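Local coordinates for putative Nitroreductase (Desulfovibrio desulfuricans subsp. desulfuricans str. G20, PDB 3E39), which binds flavin mononucleotide and probably acts as an FMN-dependent oxidoreductase of the nitroreductase family, at residues E167-L170 / E171-F174. Sequence-based numbering, arbitrary orientation.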
ATOM      1  N   GLU A 167       4.101  16.346  12.758  1.00 14.08           N
ATOM      2  CA  GLU A 167       5.499  16.214  12.397  1.00 15.58           C
ATOM      3  C   GLU A 167       5.694  15.659  10.985  1.00 14.47           C
ATOM      4  O   GLU A 167       6.800  15.732  10.431  1.00 16.84           O
ATOM      5  CB  GLU A 167       6.229  15.297  13.385  1.00 13.55           C
ATOM      6  CG  GLU A 167       6.297  15.876  14.804  1.00 16.54           C
ATOM      7  CD  GLU A 167       7.021  14.984  15.781  1.00 21.29           C
ATOM      8  OE1 GLU A 167       7.727  14.032  15.368  1.00 29.01           O
ATOM      9  OE2 GLU A 167       6.857  15.213  16.992  1.00 31.48           O
ATOM     10  N   LEU A 168       4.633  15.086  10.424  1.00 11.56           N
ATOM     11  CA  LEU A 168       4.705  14.432   9.105  1.00  9.01           C
ATOM     12  C   LEU A 168       4.127  15.290   7.962  1.00 10.80           C
ATOM     13  O   LEU A 168       4.298  14.977   6.790  1.00 11.86           O
ATOM     14  CB  LEU A 168       4.008  13.073   9.186  1.00 10.52           C
ATOM     15  CG  LEU A 168       4.613  12.074  10.177  1.00 12.23           C
ATOM     16  CD1 LEU A 168       3.739  10.816  10.210  1.00 11.87           C
ATOM     17  CD2 LEU A 168       6.036  11.725   9.812  1.00 17.78           C
ATOM     18  N   LEU A 169       3.452  16.378   8.312  1.00 10.05           N
ATOM     19  CA  LEU A 169       2.929  17.314   7.331  1.00 13.02           C
ATOM     20  C   LEU A 169       3.997  18.323   6.934  1.00 11.38           C
ATOM     21  O   LEU A 169       4.762  18.798   7.810  1.00 14.08           O
ATOM     22  CB  LEU A 169       1.728  18.053   7.928  1.00 13.24           C
ATOM     23  CG  LEU A 169       0.414  17.293   8.054  1.00 15.17           C
ATOM     24  CD1 LEU A 169      -0.549  18.014   8.991  1.00 12.63           C
ATOM     25  CD2 LEU A 169      -0.186  17.115   6.648  1.00  8.32           C
ATOM     26  N   LEU A 170       4.045  18.697   5.645  1.00 10.54           N
ATOM     27  CA  LEU A 170       4.993  19.734   5.213  1.00 10.72           C
ATOM     28  C   LEU A 170       4.457  21.143   5.506  1.00 13.37           C
ATOM     29  O   LEU A 170       5.212  22.128   5.489  1.00 13.37           O
ATOM     30  CB  LEU A 170       5.334  19.635   3.739  1.00 12.38           C
ATOM     31  CG  LEU A 170       5.919  18.294   3.281  1.00  8.19           C
ATOM     32  CD1 LEU A 170       6.202  18.317   1.790  1.00 12.21           C
ATOM     33  CD2 LEU A 170       7.178  17.906   4.045  1.00 11.93           C
ATOM     34  N   GLU A 171       3.160  21.197   5.747  1.00 14.28           N
ATOM     35  CA  GLU A 171       2.401  22.429   5.999  0.50 15.86           C
ATOM     36  C   GLU A 171       1.186  22.082   6.804  1.00 15.19           C
ATOM     37  O   GLU A 171       0.619  21.018   6.622  1.00 11.87           O
ATOM     38  CB  GLU A 171       1.816  23.021   4.717  0.50 16.31           C
ATOM     39  CG  GLU A 171       2.704  23.876   3.875  0.50 19.31           C
ATOM     40  CD  GLU A 171       1.903  24.661   2.853  0.50 15.61           C
ATOM     41  OE1 GLU A 171       0.658  24.512   2.803  0.50 18.45           O
ATOM     42  OE2 GLU A 171       2.503  25.453   2.100  0.50 22.55           O
ATOM     43  N   GLU A 172       0.764  23.000   7.668  1.00 16.01           N
ATOM     44  CA  GLU A 172      -0.428  22.822   8.459  1.00 17.67           C
ATOM     45  C   GLU A 172      -1.637  23.219   7.597  1.00 19.50           C
ATOM     46  O   GLU A 172      -1.757  24.387   7.214  1.00 19.90           O
ATOM     47  CB  GLU A 172      -0.373  23.715   9.697  1.00 21.29           C
ATOM     48  CG  GLU A 172      -1.622  23.659  10.535  1.00 24.86           C
ATOM     49  CD  GLU A 172      -1.975  22.229  10.952  1.00 31.81           C
ATOM     50  OE1 GLU A 172      -1.084  21.530  11.474  1.00 26.02           O
ATOM     51  OE2 GLU A 172      -3.140  21.811  10.749  1.00 23.67           O
ATOM     52  N   PRO A 173      -2.532  22.260   7.291  1.00 17.07           N
ATOM     53  CA  PRO A 173      -3.693  22.558   6.466  1.00 18.53           C
ATOM     54  C   PRO A 173      -4.931  23.024   7.219  1.00 19.37           C
ATOM     55  O   PRO A 173      -5.845  23.541   6.582  1.00 20.90           O
ATOM     56  CB  PRO A 173      -3.985  21.212   5.808  1.00 20.16           C
ATOM     57  CG  PRO A 173      -3.638  20.228   6.839  1.00 16.94           C
ATOM     58  CD  PRO A 173      -2.497  20.830   7.662  1.00 19.19           C
ATOM     59  N   PHE A 174      -4.973  22.851   8.541  1.00 16.68           N
ATOM     60  CA  PHE A 174      -6.173  23.174   9.294  1.00 19.24           C
ATOM     61  C   PHE A 174      -6.008  24.531   9.985  1.00 23.76           C
ATOM     62  O   PHE A 174      -4.879  24.950  10.276  1.00 24.21           O
ATOM     63  CB  PHE A 174      -6.517  22.042  10.258  1.00 19.04           C
ATOM     64  CG  PHE A 174      -6.521  20.672   9.590  1.00 18.64           C
ATOM     65  CD1 PHE A 174      -7.244  20.469   8.423  1.00 18.41           C
ATOM     66  CD2 PHE A 174      -5.809  19.612  10.115  1.00 23.90           C
ATOM     67  CE1 PHE A 174      -7.240  19.233   7.776  1.00 19.26           C
ATOM     68  CE2 PHE A 174      -5.808  18.372   9.478  1.00 24.41           C
ATOM     69  CZ  PHE A 174      -6.536  18.190   8.316  1.00 16.57           C
TER
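Pro173, which Leu169 touches from across the bend, lies on one face of the Phe174 ring, with Pro173 CG over the ring centre, 3.7 Å above its plane. This CH-pi contact between sequence neighbours belongs to a bend in the C-terminal tail that follows helix 165-168, an extension reaching across to the second subunit of the dimer; its centre is about 29 Å from the centre of the chain, away from the flavin pocket. The apolar link between the two segments is Leu169 CD1 to Pro173 CD, 3.7 Å. Leu169 CG stands anti to its own carbonyl carbon, and from there the CD1 methyl reaches the proline ring, whereas it is Leu169 CB, not a methyl, that comes nearest to the backbone Glu171 O, at 3.4 Å. Leu169 also touches Glu178 of the same chain, so the returning C-terminus packs beside this bend.

The polar groups divide between the bend and its surroundings. Glu171 points away from 167-170 overall, though its CB still lies against the Leu170 carbonyl; in the conformer described, one of two modelled, its extended chain carries the carboxylate to Arg61 of the second subunit, where OE2 forms a salt bridge. Leu170 packs on Arg51 of that subunit, and backbone hydrogen bonds from Leu168 and Leu170 reach it too, evidence that this bend is part of the dimer interface. Glu172 instead folds back over the local backbone: CG lies anti to N (chi1 176°), then the chain turns at chi2. Its two oxygens have separate tasks, OE1 accepting a hydrogen bond from Glu178 N and OE2 from Phe174 N. The latter bond, Phe174 N to Glu172 OE2, is 3.1 Å long. Its angle at the hydrogen is 153°. The donor meets OE2 on its anti side, 22° out of the carboxylate plane.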